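Local coordinates for protein LytB (Plasmodium falciparum, PDB 4N7B) that reduces 4-hydroxy-3-methylbut-2-enyl diphosphate to isopentenyl and dimethylallyl diphosphate with an iron-sulfur cluster, the last step of apicoplast isoprenoid precursor synthesis, at residues 241-254 and 265-277. Sequence-based numbering, arbitrary orientation.
Sequences VEECLKLFKPPIYV and CKKLEKEGAIFIE
Parallel pairing of Ile252-Val254 with Ala273-Ile276 closes a beta-alpha-beta unit in which strand 252-255 leads through helix 262-271 to strand 273-276, an edge strand of its four-stranded parallel sheet. Four backbone hydrogen bonds zip the strands together: Ile252 N donates to Gly272 O, Ile274 N to Ile252 O, Val254 N to Ile274 O (2.8 Å) and Ile276 N to Val254 O. The last is also the most axial, with a C=O...N angle of 168°. Gly272, with positive phi, closes helix 262-271 in a Schellman motif, and strand 273-276 follows directly; Leu245 CD2 packs 3.7 Å from Gly272 C, and Pro250 also approaches this turn.

On the sheet face bearing Ile252, Val254 and Phe275, Val254 CB sits 3.4 Å from Phe275 CD2, and CG1 and CG2 also meet that side of the ring. Helix segments 241-247 and 265-271 run almost parallel over this face, their axes 10.8 Å apart at closest approach. Val241 turns CG1 anti to its backbone nitrogen (chi1 178°), which places that methyl 3.9 Å from Ala273 CB and near Leu268 CD1. Between the helices, Glu242 CG rests on Leu268 CD2, while Glu242 OE2 stays 4.1 Å from Lys267 NZ, too far for a salt bridge, though the lysine's charge probably offsets some of the repulsion between Glu242 OE2 and Glu271 OE1, 4.4 Å apart.

On the opposite face, which bears Tyr253 and Ile274, Ile274 CD1 meets CB of Pro251, a residue preceded by a cis peptide bond, at 3.3 Å, closer than usual van der Waals contact. Tyr253 lies alongside Ile274, pointing the same way, and receives Ile276 CG2 at its ring edge, 3.7 Å from CD1; Val282 and Pro283 also touch this tyrosine.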
loop_
_atom_site.group_PDB
_atom_site.type_symbol
_atom_site.label_atom_id
_atom_site.label_comp_id
_atom_site.label_asym_id
_atom_site.label_seq_id
_atom_site.Cartn_x
_atom_site.Cartn_y
_atom_site.Cartn_z
ATOM N N VAL A 241 7.903 -13.253 5.884
ATOM C CA VAL A 241 9.366 -13.192 5.876
ATOM C C VAL A 241 9.949 -13.701 7.179
ATOM O O VAL A 241 10.918 -14.459 7.174
ATOM C CB VAL A 241 9.891 -11.763 5.634
ATOM C CG1 VAL A 241 11.422 -11.731 5.677
ATOM C CG2 VAL A 241 9.395 -11.248 4.287
ATOM N N GLU A 242 9.356 -13.283 8.292
ATOM C CA GLU A 242 9.835 -13.663 9.618
ATOM C C GLU A 242 9.772 -15.178 9.819
ATOM O O GLU A 242 10.625 -15.782 10.479
ATOM C CB GLU A 242 9.001 -12.958 10.690
ATOM C CG GLU A 242 9.550 -11.591 11.099
ATOM C CD GLU A 242 8.534 -10.747 11.854
ATOM O OE1 GLU A 242 7.391 -11.221 12.048
ATOM O OE2 GLU A 242 8.868 -9.597 12.241
ATOM N N GLU A 243 8.768 -15.796 9.219
ATOM C CA GLU A 243 8.520 -17.200 9.444
ATOM C C GLU A 243 9.459 -18.043 8.573
ATOM O O GLU A 243 9.854 -19.152 8.957
ATOM C CB GLU A 243 7.044 -17.496 9.190
ATOM C CG GLU A 243 6.585 -18.818 9.757
ATOM C CD GLU A 243 6.517 -18.793 11.262
ATOM O OE1 GLU A 243 6.151 -17.739 11.826
ATOM O OE2 GLU A 243 6.848 -19.822 11.872
ATOM N N CYS A 244 9.847 -17.496 7.422
ATOM C CA CYS A 244 10.834 -18.132 6.554
ATOM C C CYS A 244 12.194 -18.110 7.222
ATOM O O CYS A 244 12.962 -19.071 7.149
ATOM C CB CYS A 244 10.921 -17.390 5.226
ATOM S SG CYS A 244 9.615 -17.828 4.057
ATOM N N LEU A 245 12.488 -16.990 7.872
ATOM C CA LEU A 245 13.744 -16.836 8.590
ATOM C C LEU A 245 13.863 -17.825 9.749
ATOM O O LEU A 245 14.963 -18.253 10.080
ATOM C CB LEU A 245 13.883 -15.406 9.104
ATOM C CG LEU A 245 14.214 -14.387 8.013
ATOM C CD1 LEU A 245 13.980 -12.978 8.514
ATOM C CD2 LEU A 245 15.665 -14.562 7.574
ATOM N N LYS A 246 12.738 -18.181 10.364
ATOM C CA LYS A 246 12.736 -19.155 11.455
ATOM C C LYS A 246 13.020 -20.548 10.922
ATOM O O LYS A 246 13.774 -21.317 11.523
ATOM C CB LYS A 246 11.398 -19.144 12.199
ATOM C CG LYS A 246 11.285 -18.006 13.202
ATOM C CD LYS A 246 9.864 -17.817 13.737
ATOM C CE LYS A 246 9.665 -16.385 14.273
ATOM N NZ LYS A 246 8.231 -16.034 14.502
ATOM N N LEU A 247 12.427 -20.868 9.781
ATOM C CA LEU A 247 12.564 -22.202 9.222
ATOM C C LEU A 247 13.916 -22.399 8.568
ATOM O O LEU A 247 14.696 -23.248 8.989
ATOM C CB LEU A 247 11.465 -22.478 8.201
ATOM C CG LEU A 247 10.044 -22.555 8.758
ATOM C CD1 LEU A 247 9.112 -23.067 7.669
ATOM C CD2 LEU A 247 9.976 -23.443 10.004
ATOM N N PHE A 248 14.195 -21.609 7.538
ATOM C CA PHE A 248 15.376 -21.829 6.715
ATOM C C PHE A 248 16.508 -20.899 7.095
ATOM O O PHE A 248 16.301 -19.867 7.725
ATOM C CB PHE A 248 15.013 -21.648 5.252
ATOM C CG PHE A 248 13.663 -22.196 4.913
ATOM C CD1 PHE A 248 13.503 -23.540 4.633
ATOM C CD2 PHE A 248 12.546 -21.375 4.903
ATOM C CE1 PHE A 248 12.258 -24.053 4.333
ATOM C CE2 PHE A 248 11.295 -21.884 4.603
ATOM C CZ PHE A 248 11.151 -23.224 4.319
ATOM N N LYS A 249 17.721 -21.272 6.717
ATOM C CA LYS A 249 18.876 -20.520 7.156
ATOM C C LYS A 249 18.999 -19.250 6.324
ATOM O O LYS A 249 19.011 -19.315 5.095
ATOM C CB LYS A 249 20.152 -21.368 7.059
ATOM C CG LYS A 249 21.373 -20.691 7.676
ATOM C CD LYS A 249 22.582 -21.611 7.772
ATOM C CE LYS A 249 23.747 -20.902 8.461
ATOM N NZ LYS A 249 24.898 -21.806 8.753
ATOM N N PRO A 250 19.051 -18.086 6.995
ATOM C CA PRO A 250 19.478 -16.862 6.317
ATOM C C PRO A 250 20.615 -17.174 5.342
ATOM O O PRO A 250 21.371 -18.108 5.585
ATOM C CB PRO A 250 19.992 -16.002 7.471
ATOM C CG PRO A 250 19.137 -16.408 8.644
ATOM C CD PRO A 250 18.724 -17.847 8.413
ATOM N N PRO A 251 20.731 -16.411 4.249
ATOM C CA PRO A 251 19.848 -15.286 3.927
ATOM C C PRO A 251 18.545 -15.713 3.247
ATOM O O PRO A 251 18.506 -16.713 2.526
ATOM C CB PRO A 251 20.695 -14.463 2.961
ATOM C CG PRO A 251 21.525 -15.480 2.249
ATOM C CD PRO A 251 21.797 -16.578 3.247
ATOM N N ILE A 252 17.487 -14.944 3.481
ATOM C CA ILE A 252 16.206 -15.161 2.819
ATOM C C ILE A 252 15.971 -14.040 1.824
ATOM O O ILE A 252 15.915 -12.865 2.198
ATOM C CB ILE A 252 15.048 -15.189 3.828
ATOM C CG1 ILE A 252 15.155 -16.435 4.704
ATOM C CG2 ILE A 252 13.705 -15.149 3.110
ATOM C CD1 ILE A 252 15.058 -17.727 3.916
ATOM N N TYR A 253 15.815 -14.401 0.558
ATOM C CA TYR A 253 15.752 -13.411 -0.504
ATOM C C TYR A 253 14.333 -12.932 -0.737
ATOM O O TYR A 253 13.403 -13.729 -0.816
ATOM C CB TYR A 253 16.356 -13.976 -1.786
ATOM C CG TYR A 253 17.852 -14.109 -1.678
ATOM C CD1 TYR A 253 18.679 -13.017 -1.909
ATOM C CD2 TYR A 253 18.439 -15.308 -1.301
ATOM C CE1 TYR A 253 20.050 -13.123 -1.798
ATOM C CE2 TYR A 253 19.816 -15.423 -1.184
ATOM C CZ TYR A 253 20.614 -14.326 -1.436
ATOM O OH TYR A 253 21.982 -14.424 -1.320
ATOM N N VAL A 254 14.177 -11.616 -0.828
ATOM C CA VAL A 254 12.874 -11.020 -1.063
ATOM C C VAL A 254 12.950 -10.128 -2.286
ATOM O O VAL A 254 13.847 -9.300 -2.400
ATOM C CB VAL A 254 12.432 -10.160 0.124
ATOM C CG1 VAL A 254 11.088 -9.517 -0.162
ATOM C CG2 VAL A 254 12.384 -10.991 1.397
ATOM N N CYS A 265 11.849 -2.794 7.058
ATOM C CA CYS A 265 12.795 -3.491 6.197
ATOM C C CYS A 265 14.164 -3.610 6.843
ATOM O O CYS A 265 14.831 -4.637 6.712
ATOM C CB CYS A 265 12.926 -2.752 4.871
ATOM S SG CYS A 265 11.546 -3.019 3.781
ATOM N N LYS A 266 14.596 -2.560 7.524
ATOM C CA LYS A 266 15.894 -2.593 8.180
ATOM C C LYS A 266 15.881 -3.679 9.257
ATOM O O LYS A 266 16.874 -4.385 9.452
ATOM C CB LYS A 266 16.220 -1.232 8.788
ATOM C CG LYS A 266 17.494 -1.212 9.605
ATOM C CD LYS A 266 17.564 0.039 10.472
ATOM C CE LYS A 266 18.782 0.035 11.401
ATOM N NZ LYS A 266 18.790 1.227 12.304
ATOM N N LYS A 267 14.752 -3.825 9.945
ATOM C CA LYS A 267 14.655 -4.807 11.020
ATOM C C LYS A 267 14.808 -6.214 10.440
ATOM O O LYS A 267 15.459 -7.080 11.035
ATOM C CB LYS A 267 13.330 -4.660 11.758
ATOM C CG LYS A 267 13.144 -5.611 12.920
ATOM C CD LYS A 267 11.743 -5.464 13.500
ATOM C CE LYS A 267 11.377 -6.620 14.434
ATOM N NZ LYS A 267 9.930 -6.569 14.844
ATOM N N LEU A 268 14.230 -6.427 9.259
ATOM C CA LEU A 268 14.289 -7.732 8.610
ATOM C C LEU A 268 15.675 -8.003 8.039
ATOM O O LEU A 268 16.124 -9.152 8.014
ATOM C CB LEU A 268 13.228 -7.845 7.516
ATOM C CG LEU A 268 11.794 -7.815 8.056
ATOM C CD1 LEU A 268 10.790 -7.794 6.920
ATOM C CD2 LEU A 268 11.530 -9.008 8.977
ATOM N N GLU A 269 16.356 -6.951 7.594
ATOM C CA GLU A 269 17.709 -7.102 7.069
ATOM C C GLU A 269 18.620 -7.601 8.177
ATOM O O GLU A 269 19.462 -8.468 7.949
ATOM C CB GLU A 269 18.238 -5.787 6.494
ATOM C CG GLU A 269 17.792 -5.529 5.065
ATOM C CD GLU A 269 18.153 -4.137 4.570
ATOM O OE1 GLU A 269 18.456 -3.256 5.404
ATOM O OE2 GLU A 269 18.140 -3.925 3.338
ATOM N N LYS A 270 18.433 -7.054 9.375
ATOM C CA LYS A 270 19.195 -7.472 10.546
ATOM C C LYS A 270 18.944 -8.938 10.857
ATOM O O LYS A 270 19.851 -9.653 11.268
ATOM C CB LYS A 270 18.825 -6.629 11.771
ATOM C CG LYS A 270 19.662 -5.369 11.940
ATOM C CD LYS A 270 19.446 -4.699 13.302
ATOM C CE LYS A 270 19.766 -5.635 14.477
ATOM N NZ LYS A 270 19.703 -4.947 15.809
ATOM N N GLU A 271 17.704 -9.376 10.666
ATOM C CA GLU A 271 17.317 -10.741 10.990
ATOM C C GLU A 271 17.754 -11.723 9.902
ATOM O O GLU A 271 17.652 -12.935 10.087
ATOM C CB GLU A 271 15.802 -10.831 11.208
ATOM C CG GLU A 271 15.297 -10.111 12.454
ATOM C CD GLU A 271 13.774 -10.042 12.532
ATOM O OE1 GLU A 271 13.083 -10.881 11.909
ATOM O OE2 GLU A 271 13.264 -9.133 13.220
ATOM N N GLY A 272 18.230 -11.205 8.768
ATOM C CA GLY A 272 18.812 -12.047 7.733
ATOM C C GLY A 272 18.115 -12.006 6.380
ATOM O O GLY A 272 18.482 -12.746 5.463
ATOM N N ALA A 273 17.115 -11.146 6.229
ATOM C CA ALA A 273 16.476 -11.000 4.928
ATOM C C ALA A 273 17.327 -10.113 4.019
ATOM O O ALA A 273 18.065 -9.243 4.488
ATOM C CB ALA A 273 15.069 -10.426 5.068
ATOM N N ILE A 274 17.224 -10.348 2.717
ATOM C CA ILE A 274 17.890 -9.508 1.736
ATOM C C ILE A 274 16.918 -9.169 0.615
ATOM O O ILE A 274 16.345 -10.061 -0.025
ATOM C CB ILE A 274 19.132 -10.203 1.150
ATOM C CG1 ILE A 274 20.144 -10.502 2.262
ATOM C CG2 ILE A 274 19.768 -9.336 0.072
ATOM C CD1 ILE A 274 21.275 -11.418 1.833
ATOM N N PHE A 275 16.731 -7.875 0.381
ATOM C CA PHE A 275 15.808 -7.411 -0.650
ATOM C C PHE A 275 16.567 -7.160 -1.941
ATOM O O PHE A 275 17.539 -6.408 -1.969
ATOM C CB PHE A 275 15.087 -6.146 -0.183
ATOM C CG PHE A 275 14.409 -6.309 1.139
ATOM C CD1 PHE A 275 14.971 -5.798 2.292
ATOM C CD2 PHE A 275 13.231 -7.019 1.233
ATOM C CE1 PHE A 275 14.346 -5.969 3.513
ATOM C CE2 PHE A 275 12.609 -7.200 2.443
ATOM C CZ PHE A 275 13.166 -6.674 3.588
ATOM N N ILE A 276 16.119 -7.799 -3.013
ATOM C CA ILE A 276 16.848 -7.763 -4.270
ATOM C C ILE A 276 15.935 -7.334 -5.402
ATOM O O ILE A 276 14.715 -7.382 -5.273
ATOM C CB ILE A 276 17.452 -9.153 -4.584
ATOM C CG1 ILE A 276 16.348 -10.185 -4.826
ATOM C CG2 ILE A 276 18.317 -9.625 -3.423
ATOM C CD1 ILE A 276 15.841 -10.238 -6.255
ATOM N N GLU A 277 16.529 -6.901 -6.505
ATOM C CA GLU A 277 15.774 -6.602 -7.716
ATOM C C GLU A 277 16.237 -7.501 -8.848
ATOM O O GLU A 277 15.506 -7.734 -9.809
ATOM C CB GLU A 277 15.947 -5.135 -8.121
ATOM C CG GLU A 277 15.381 -4.140 -7.130
ATOM C CD GLU A 277 13.875 -4.233 -6.987
ATOM O OE1 GLU A 277 13.228 -4.948 -7.788
ATOM O OE2 GLU A 277 13.331 -3.582 -6.063
#